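Local coordinates for protein possible thiamine biosynthesis enzyme (Candida albicans, PDB 2X7Q) that is of unknown function but has the fold of the periplasmic binding proteins and probably binds a small solute, perhaps one linked to thiamine biosynthesis, at residues P15-A20 against V67-G72; E53-L58 against I71-A76; N60-N65 against V204-S209; A79-G84 against K301-N306. The protein carries 1 engineered substitution. All blocks are in the same frame, centred on the assembly; numbering follows the deposited sequence.

In the fold
All four contacts lie in one lobe, round the five-stranded sheet holding strands 17-21, 69-73 and 203-208. Interaction 1 pairs the first two; interaction 2 shares I71 and G72 with it and takes strand 69-73 into the next helix, probably bordering the cleft between the lobes. Interaction 3, about 8 Å from interaction 1 between centres, brings the end of helix 55-63 onto strand 203-208; interactions 1 and 3 join where A70 N meets A206 O at 2.9 Å, a probable hydrogen bond. Interaction 4 lies about 20 Å from interaction 1 between centres, on the last turn of helix 74-82. One calcium ion lies 2.9 Å from N65 OD1, another about 4 Å from G84 (nearest atoms).

Interaction 1: residues P15-A20 against V67-G72; sequences PTLKVA and VDIAIG
D68 meets the backbone of K18 because its CG lies anti to the carbonyl carbon, beside its own backbone N (chi1 -58°). L17 has its CG anti to the backbone N (chi1 -151°), and its branches reach over D68 and I69. The carboxylate atom D68 OD2 accepts K18 N on its anti lone pair, away from OD1, in a 2.9 Å bond that is nearly straight at 169°. K215 forms a salt bridge with this oxygen, and S211 holds OD1, so both oxygens of this buried acid are engaged.

Further on, K18 O is shared by two donors. D68 N comes to K18 O at 2.8 Å in the carbonyl plane, and I69 N reaches K18 O at 3.2 Å, tilted out of it. From there the strands run in ordinary parallel register, V19 beside I69 and A20 beside A70: A20 N gives to I69 O at 2.8 Å and I71 N to A20 O at 3.0 Å. Strand 69-73 is the central strand of the sheet, in the 2-1-3-n-4 order of type II periplasmic binding proteins, where strand 203-208, which comes last in the sequence, is inserted beside it and runs antiparallel.

Apolar side chains close both sheet faces. V19 and I69 run alongside each other on one face, under F222 of helix 216-235. At the same face L17 CD2 presses on I69 CD1 at 3.5 Å, tighter than usual for two methyls, while L17 CD1 rests on D68 CB. On the other face A20 CB meets V67 CG1 and V67 CG2, each at 3.9 Å, and L58 of helix 55-63 covers it.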
# COMPACT_ATOMS: atom_id res chain seq x y z
N PRO A 15 -8.18 25.32 -0.37
CA PRO A 15 -7.74 25.03 -1.74
C PRO A 15 -8.11 23.62 -2.17
O PRO A 15 -8.20 22.72 -1.34
CB PRO A 15 -6.22 25.18 -1.66
CG PRO A 15 -5.88 24.97 -0.22
CD PRO A 15 -7.04 25.56 0.53
N THR A 16 -8.31 23.43 -3.47
CA THR A 16 -8.64 22.11 -4.02
C THR A 16 -7.54 21.10 -3.70
O THR A 16 -6.38 21.46 -3.55
CB THR A 16 -8.84 22.17 -5.55
OG1 THR A 16 -9.83 23.16 -5.86
CG2 THR A 16 -9.29 20.82 -6.08
N LEU A 17 -7.93 19.84 -3.59
CA LEU A 17 -7.00 18.80 -3.18
C LEU A 17 -7.08 17.59 -4.11
O LEU A 17 -8.11 16.92 -4.19
CB LEU A 17 -7.29 18.37 -1.75
CG LEU A 17 -6.12 17.85 -0.92
CD1 LEU A 17 -5.08 18.95 -0.74
CD2 LEU A 17 -6.62 17.37 0.44
N LYS A 18 -5.98 17.32 -4.82
CA LYS A 18 -5.91 16.16 -5.71
C LYS A 18 -5.36 14.96 -4.95
O LYS A 18 -4.19 14.94 -4.57
CB LYS A 18 -5.05 16.47 -6.93
CG LYS A 18 -5.54 17.64 -7.77
CD LYS A 18 -4.74 17.80 -9.04
CE LYS A 18 -4.91 16.61 -9.97
NZ LYS A 18 -4.12 16.75 -11.22
N VAL A 19 -6.21 13.95 -4.74
CA VAL A 19 -5.82 12.78 -3.96
C VAL A 19 -5.66 11.54 -4.83
O VAL A 19 -6.61 11.09 -5.48
CB VAL A 19 -6.85 12.49 -2.85
CG1 VAL A 19 -6.45 11.26 -2.07
CG2 VAL A 19 -6.99 13.70 -1.93
N ALA A 20 -4.45 10.99 -4.85
CA ALA A 20 -4.16 9.78 -5.61
C ALA A 20 -4.40 8.54 -4.75
O ALA A 20 -3.90 8.46 -3.63
CB ALA A 20 -2.74 9.79 -6.12
N VAL A 67 -0.40 15.52 -7.81
CA VAL A 67 -1.35 15.29 -6.74
C VAL A 67 -0.80 15.81 -5.41
O VAL A 67 0.41 15.93 -5.24
CB VAL A 67 -1.70 13.80 -6.59
CG1 VAL A 67 -2.30 13.27 -7.88
CG2 VAL A 67 -0.46 13.01 -6.20
N ASP A 68 -1.70 16.12 -4.49
CA ASP A 68 -1.32 16.67 -3.19
C ASP A 68 -1.16 15.57 -2.15
O ASP A 68 -0.29 15.65 -1.28
CB ASP A 68 -2.36 17.68 -2.72
CG ASP A 68 -2.54 18.83 -3.70
OD1 ASP A 68 -1.58 19.59 -3.91
OD2 ASP A 68 -3.65 18.97 -4.25
N ILE A 69 -2.00 14.54 -2.24
CA ILE A 69 -1.98 13.45 -1.27
C ILE A 69 -1.99 12.09 -1.97
O ILE A 69 -2.58 11.93 -3.04
CB ILE A 69 -3.18 13.54 -0.31
CG1 ILE A 69 -3.17 14.87 0.44
CG2 ILE A 69 -3.18 12.38 0.68
CD1 ILE A 69 -4.28 15.02 1.46
N ALA A 70 -1.33 11.11 -1.36
CA ALA A 70 -1.30 9.75 -1.89
C ALA A 70 -1.55 8.72 -0.79
O ALA A 70 -0.96 8.80 0.28
CB ALA A 70 0.02 9.47 -2.59
N ILE A 71 -2.44 7.77 -1.06
CA ILE A 71 -2.73 6.69 -0.12
C ILE A 71 -2.12 5.39 -0.65
O ILE A 71 -2.70 4.74 -1.52
CB ILE A 71 -4.24 6.48 0.06
CG1 ILE A 71 -4.96 7.82 0.25
CG2 ILE A 71 -4.52 5.55 1.24
CD1 ILE A 71 -5.08 8.26 1.69
N GLY A 72 -0.96 5.01 -0.13
CA GLY A 72 -0.26 3.83 -0.62
C GLY A 72 0.36 2.96 0.45
O GLY A 72 0.16 3.19 1.64

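Interaction 2: residues E53-L58 against I71-A76; sequences EGSGRL and IGLTEA
S55 and L73 supply the one hydrogen bond across this contact. L73 N gives its hydrogen to S55 OG at 2.9 Å, with 158° at the hydrogen. The hydroxyl is placed for it by chi1 -58°, which sets OG anti to the carbonyl carbon of S55 and beside its backbone N. A serine at the start of helix 55-63 thereby holds the backbone of the residue that occupies the N-cap position of helix 74-82.

Both helices follow strands of the same sheet, helix 74-82 directly and helix 55-63 after a short loop. Helix 55-63 lies on the beta-alpha-beta crossover from strand 46-50 to strand 69-73. In periplasmic binding proteins such strand-to-helix turns, at the C-terminal ends of parallel strands, commonly border the cleft between the lobes where the solute sits. The centre of this contact lies about 5 Å from the centre of the chain, which is consistent with that.

Van der Waals contacts do the rest. S55 CB touches A76 CB at 3.7 Å, which sets the first turn of one helix beside the first turn of the other. S55 OG also lies 3.4 Å from G72 CA, and L58 CD1 comes to G72 CA at 3.6 Å and to I71 O at 3.5 Å. Since G72 has no side chain, the serine and leucine can close directly on its CA, and the CA atoms of S55 and G72 come within 5.1 Å. The CB of I71 points away from the helix, and its side chain touches W203 and V205 of strand 203-208.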
# COMPACT_ATOMS: atom_id res chain seq x y z
N GLU A 53 -1.83 1.04 -10.83
CA GLU A 53 -0.54 0.34 -10.85
C GLU A 53 0.32 0.55 -9.60
O GLU A 53 1.54 0.40 -9.65
CB GLU A 53 0.27 0.71 -12.10
CG GLU A 53 -0.52 1.43 -13.18
CD GLU A 53 -0.56 2.92 -12.96
OE1 GLU A 53 -1.54 3.57 -13.37
OE2 GLU A 53 0.40 3.46 -12.37
N GLY A 54 -0.32 0.88 -8.48
CA GLY A 54 0.36 0.88 -7.19
C GLY A 54 1.06 2.16 -6.74
O GLY A 54 0.98 3.21 -7.38
N SER A 55 1.77 2.04 -5.62
CA SER A 55 2.40 3.17 -4.95
C SER A 55 3.56 3.77 -5.74
O SER A 55 3.91 4.93 -5.55
CB SER A 55 2.89 2.76 -3.55
OG SER A 55 1.83 2.25 -2.76
N GLY A 56 4.15 2.96 -6.61
CA GLY A 56 5.25 3.42 -7.44
C GLY A 56 4.92 4.71 -8.16
O GLY A 56 5.73 5.65 -8.18
N ARG A 57 3.73 4.76 -8.75
CA ARG A 57 3.30 5.94 -9.48
C ARG A 57 2.83 7.03 -8.52
O ARG A 57 2.93 8.22 -8.81
CB ARG A 57 2.17 5.59 -10.46
CG ARG A 57 1.82 6.71 -11.44
CD ARG A 57 0.50 6.45 -12.16
NE ARG A 57 0.23 7.46 -13.17
CZ ARG A 57 -0.93 7.59 -13.80
NH1 ARG A 57 -1.95 6.79 -13.52
NH2 ARG A 57 -1.09 8.54 -14.72
N LEU A 58 2.31 6.60 -7.37
CA LEU A 58 1.87 7.52 -6.33
C LEU A 58 3.00 8.47 -5.93
O LEU A 58 2.80 9.68 -5.83
CB LEU A 58 1.38 6.76 -5.10
CG LEU A 58 0.14 5.87 -5.28
CD1 LEU A 58 -0.27 5.25 -3.96
CD2 LEU A 58 -1.00 6.68 -5.87
N ILE A 71 -2.44 7.77 -1.06
CA ILE A 71 -2.73 6.69 -0.12
C ILE A 71 -2.12 5.39 -0.65
O ILE A 71 -2.70 4.74 -1.52
CB ILE A 71 -4.24 6.48 0.06
CG1 ILE A 71 -4.96 7.82 0.25
CG2 ILE A 71 -4.52 5.55 1.24
CD1 ILE A 71 -5.08 8.26 1.69
N GLY A 72 -0.96 5.01 -0.13
CA GLY A 72 -0.26 3.83 -0.62
C GLY A 72 0.36 2.96 0.45
O GLY A 72 0.16 3.19 1.64
N LEU A 73 1.11 1.95 0.03
CA LEU A 73 1.73 1.02 0.96
C LEU A 73 2.81 1.69 1.80
O LEU A 73 3.54 2.56 1.32
CB LEU A 73 2.31 -0.19 0.21
CG LEU A 73 1.31 -1.02 -0.60
CD1 LEU A 73 2.01 -2.14 -1.36
CD2 LEU A 73 0.22 -1.58 0.31
N THR A 74 2.90 1.28 3.06
CA THR A 74 3.84 1.88 4.01
C THR A 74 5.29 1.77 3.56
O THR A 74 6.00 2.78 3.50
CB THR A 74 3.69 1.25 5.41
OG1 THR A 74 2.35 1.44 5.88
CG2 THR A 74 4.67 1.89 6.39
N GLU A 75 5.74 0.56 3.25
CA GLU A 75 7.15 0.33 2.91
C GLU A 75 7.59 1.17 1.72
O GLU A 75 8.75 1.58 1.64
CB GLU A 75 7.43 -1.15 2.66
CG GLU A 75 6.82 -1.71 1.38
CD GLU A 75 5.39 -2.18 1.55
OE1 GLU A 75 4.85 -2.02 2.66
OE2 GLU A 75 4.81 -2.70 0.58
N ALA A 76 6.67 1.43 0.80
CA ALA A 76 6.97 2.21 -0.40
C ALA A 76 7.45 3.61 -0.04
O ALA A 76 8.43 4.11 -0.59
CB ALA A 76 5.76 2.28 -1.31

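Interaction 3: residues N60-N65 against V204-S209; sequences NLLNSN and VVATSS. With CA (calcium ion), chain C.
The hydroxyl oxygen S208 OG has two partners: water 1 lies 2.7 Å from S208 OG, and S211 N, in the helix that starts at S209, bonds to it as well. The same water accepts a hydrogen from N65 ND2 at 2.9 Å. It thus bridges S208 OG and N65 ND2, which stand 3.9 Å apart. With chi1 64°, OG sits between the backbone N and carbonyl carbon of S208, where as the N-cap residue it can reach into the first turn of helix 209-214.

N65 is the first residue past helix 55-63, with positive phi, in a Schellman motif. The other end of its amide faces metal, with N65 OD1 2.9 Å from a calcium ion, a long distance for a calcium-oxygen bond. Beside the water bridge, L62 makes the apolar part of the contact, its CD1 meeting A206 CB at 4.3 Å. Separately, L62 O comes within van der Waals reach of S208 CB, at 3.8 Å. F77 and I88 close round L62, seating the last helical turn on the sheet.

N65 thus serves the metal with its oxygen and the water with its nitrogen. At this long distance the ion may polarise the amide only modestly, which could make ND2 a slightly stronger donor to the water that ties the end of helix 55-63 to the start of helix 209-214.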
# COMPACT_ATOMS: atom_id res chain seq x y z
N ASN A 60 5.70 9.15 -7.70
CA ASN A 60 6.01 9.95 -8.87
C ASN A 60 5.06 11.14 -9.01
O ASN A 60 5.48 12.25 -9.35
CB ASN A 60 5.97 9.10 -10.14
CG ASN A 60 7.10 8.10 -10.20
OD1 ASN A 60 8.07 8.18 -9.44
ND2 ASN A 60 6.99 7.14 -11.11
N LEU A 61 3.79 10.90 -8.73
CA LEU A 61 2.77 11.95 -8.80
C LEU A 61 3.02 13.02 -7.73
O LEU A 61 2.78 14.20 -7.97
CB LEU A 61 1.37 11.35 -8.65
CG LEU A 61 0.94 10.37 -9.73
CD1 LEU A 61 -0.41 9.75 -9.39
CD2 LEU A 61 0.89 11.05 -11.09
N LEU A 62 3.49 12.60 -6.57
CA LEU A 62 3.82 13.53 -5.50
C LEU A 62 5.05 14.35 -5.87
O LEU A 62 5.13 15.54 -5.57
CB LEU A 62 4.06 12.78 -4.18
CG LEU A 62 2.86 12.07 -3.57
CD1 LEU A 62 3.27 11.35 -2.29
CD2 LEU A 62 1.74 13.06 -3.29
N ASN A 63 6.00 13.70 -6.53
CA ASN A 63 7.23 14.36 -6.95
C ASN A 63 7.00 15.41 -8.03
O ASN A 63 7.67 16.44 -8.06
CB ASN A 63 8.25 13.33 -7.44
CG ASN A 63 8.77 12.45 -6.32
OD1 ASN A 63 8.54 12.72 -5.14
ND2 ASN A 63 9.48 11.38 -6.69
N SER A 64 6.04 15.15 -8.91
CA SER A 64 5.73 16.07 -10.00
C SER A 64 4.63 17.06 -9.62
O SER A 64 4.23 17.90 -10.42
CB SER A 64 5.32 15.29 -11.25
OG SER A 64 4.19 14.48 -11.00
N ASN A 65 4.15 16.94 -8.38
CA ASN A 65 3.09 17.81 -7.87
C ASN A 65 1.76 17.66 -8.62
O ASN A 65 0.91 18.55 -8.58
CB ASN A 65 3.53 19.27 -7.88
CG ASN A 65 4.72 19.53 -6.99
OD1 ASN A 65 5.61 20.31 -7.34
ND2 ASN A 65 4.75 18.87 -5.83
N VAL A 204 -0.57 4.02 4.61
CA VAL A 204 -0.33 5.32 5.23
C VAL A 204 -0.78 6.44 4.30
O VAL A 204 -0.96 6.23 3.10
CB VAL A 204 1.15 5.53 5.57
CG1 VAL A 204 1.62 4.52 6.60
CG2 VAL A 204 2.00 5.46 4.31
N VAL A 205 -0.97 7.63 4.87
CA VAL A 205 -1.32 8.81 4.09
C VAL A 205 -0.08 9.68 3.91
O VAL A 205 0.50 10.14 4.90
CB VAL A 205 -2.44 9.62 4.76
CG1 VAL A 205 -2.74 10.88 3.95
CG2 VAL A 205 -3.69 8.77 4.92
N ALA A 206 0.32 9.92 2.67
CA ALA A 206 1.52 10.69 2.40
C ALA A 206 1.24 11.96 1.60
O ALA A 206 0.22 12.06 0.91
CB ALA A 206 2.56 9.83 1.69
N THR A 207 2.16 12.91 1.69
CA THR A 207 2.05 14.17 0.96
C THR A 207 3.43 14.67 0.57
O THR A 207 4.44 14.07 0.94
CB THR A 207 1.33 15.24 1.79
OG1 THR A 207 1.08 16.40 0.98
CG2 THR A 207 2.17 15.64 2.99
N SER A 208 3.48 15.77 -0.17
CA SER A 208 4.74 16.36 -0.59
C SER A 208 5.07 17.58 0.28
O SER A 208 4.21 18.08 1.00
CB SER A 208 4.68 16.77 -2.05
OG SER A 208 3.71 17.79 -2.26
N SER A 209 6.32 18.03 0.21
CA SER A 209 6.74 19.20 0.96
C SER A 209 5.99 20.44 0.50
O SER A 209 5.69 21.33 1.29
CB SER A 209 8.25 19.41 0.82
OG SER A 209 8.98 18.35 1.42
CA CA C . 8.15 21.19 -6.26
O HOH W 1 2.49 17.58 -4.63

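Interaction 4: residues A79-G84 against K301-N306; sequences ADIAKG and KRLNSN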
# COMPACT_ATOMS: atom_id res chain seq x y z
N ALA A 79 10.75 3.50 2.53
CA ALA A 79 11.98 3.21 1.80
C ALA A 79 12.41 4.40 0.95
O ALA A 79 13.58 4.76 0.92
CB ALA A 79 11.80 1.97 0.93
N ASP A 80 11.44 5.02 0.26
CA ASP A 80 11.73 6.16 -0.59
C ASP A 80 12.34 7.30 0.22
O ASP A 80 13.27 7.97 -0.24
CB ASP A 80 10.45 6.64 -1.29
CG ASP A 80 10.73 7.48 -2.52
OD1 ASP A 80 11.43 6.99 -3.43
OD2 ASP A 80 10.24 8.63 -2.58
N ILE A 81 11.82 7.52 1.42
CA ILE A 81 12.35 8.55 2.31
C ILE A 81 13.74 8.17 2.83
O ILE A 81 14.65 9.00 2.86
CB ILE A 81 11.41 8.80 3.51
CG1 ILE A 81 10.06 9.32 3.04
CG2 ILE A 81 12.04 9.77 4.50
CD1 ILE A 81 9.07 9.57 4.15
N ALA A 82 13.89 6.91 3.22
CA ALA A 82 15.16 6.40 3.72
C ALA A 82 16.24 6.45 2.64
O ALA A 82 17.43 6.44 2.95
CB ALA A 82 14.99 4.98 4.24
N LYS A 83 15.81 6.49 1.39
CA LYS A 83 16.73 6.51 0.26
C LYS A 83 17.12 7.94 -0.13
O LYS A 83 17.95 8.14 -1.02
CB LYS A 83 16.14 5.76 -0.94
CG LYS A 83 16.13 4.23 -0.78
CD LYS A 83 15.33 3.56 -1.89
CE LYS A 83 15.37 2.04 -1.79
NZ LYS A 83 16.75 1.50 -1.98
N GLY A 84 16.53 8.92 0.54
CA GLY A 84 16.92 10.31 0.35
C GLY A 84 15.89 11.22 -0.29
O GLY A 84 16.24 12.27 -0.83
N LYS A 301 17.64 9.56 10.91
CA LYS A 301 17.63 11.01 10.79
C LYS A 301 16.71 11.47 9.66
O LYS A 301 16.07 12.52 9.75
CB LYS A 301 19.05 11.55 10.57
CG LYS A 301 19.12 13.06 10.50
CD LYS A 301 20.55 13.57 10.58
CE LYS A 301 20.59 15.09 10.60
NZ LYS A 301 21.96 15.63 10.82
N ARG A 302 16.64 10.68 8.60
CA ARG A 302 15.80 11.02 7.46
C ARG A 302 14.32 10.80 7.77
O ARG A 302 13.46 11.56 7.32
CB ARG A 302 16.21 10.22 6.22
CG ARG A 302 17.57 10.63 5.66
CD ARG A 302 17.98 9.75 4.50
NE ARG A 302 19.22 10.21 3.88
CZ ARG A 302 19.84 9.57 2.89
NH1 ARG A 302 19.33 8.45 2.41
NH2 ARG A 302 20.96 10.06 2.39
N LEU A 303 14.02 9.76 8.54
CA LEU A 303 12.65 9.44 8.91
C LEU A 303 12.15 10.35 10.03
O LEU A 303 10.97 10.71 10.07
CB LEU A 303 12.54 7.97 9.33
CG LEU A 303 12.81 6.94 8.24
CD1 LEU A 303 12.70 5.53 8.80
CD2 LEU A 303 11.84 7.13 7.08
N ASN A 304 13.04 10.73 10.94
CA ASN A 304 12.69 11.61 12.05
C ASN A 304 12.27 13.01 11.58
O ASN A 304 11.64 13.75 12.34
CB ASN A 304 13.86 11.73 13.04
CG ASN A 304 13.87 10.60 14.05
OD1 ASN A 304 12.82 10.11 14.47
ND2 ASN A 304 15.07 10.20 14.47
N SER A 305 12.60 13.35 10.34
CA SER A 305 12.29 14.67 9.80
C SER A 305 11.07 14.65 8.89
O SER A 305 10.43 15.68 8.69
CB SER A 305 13.50 15.23 9.04
OG SER A 305 14.62 15.37 9.88
N ASN A 306 10.75 13.48 8.33
CA ASN A 306 9.67 13.37 7.36
C ASN A 306 8.53 12.45 7.79
O ASN A 306 7.59 12.23 7.02
CB ASN A 306 10.22 12.94 6.00
CG ASN A 306 11.07 14.00 5.34
OD1 ASN A 306 10.88 14.33 4.17
ND2 ASN A 306 12.02 14.54 6.08
O HOH W 2 21.00 7.12 0.35
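The R302 guanidinium has G84 CA over one face, 3.6 Å above the plane and offset toward the rim, and has A82 O and water 2 at its edge. R302 NH1 gives a hydrogen to A82 O at 2.8 Å, with 143° at the hydrogen. The acceptor lies almost in the guanidinium plane, but NH1 stands 45° out of the carbonyl plane of A82, so the donor approaches that oxygen from above its plane. Water 2 accepts from R302 NH1 at 3.0 Å and is itself only weakly held by K83 O.

The arginine gets there with CD anti along the chain (chi2 176°), which runs beside the helix end and brings R302 CD within 3.7 Å of A82 O. What it meets is the C-terminal turn of helix 74-82, which closes in a Schellman motif at G84. A positive charge at this end of a helix would be expected to interact favourably with the carbonyl oxygens that point out of it. A calcium ion lies about 4 Å from G84 (nearest atoms), so the arginine is not the sole positive charge here. Helix 296-306, near the C-terminus of the chain, thus packs back onto the lobe that contains the N-terminal strands.

Deeper in, the contact becomes apolar and centres on I81, whose CB points at the other helix. Its CG2 branch touches L303 CD2 at 3.7 Å and lies 3.6 Å from R302 O, while the CD1 end of I81 meets N306 CB at 4.0 Å. I88 and V90 of strand 88-95 back the isoleucine, and V279 of helix 275-289 touches L303.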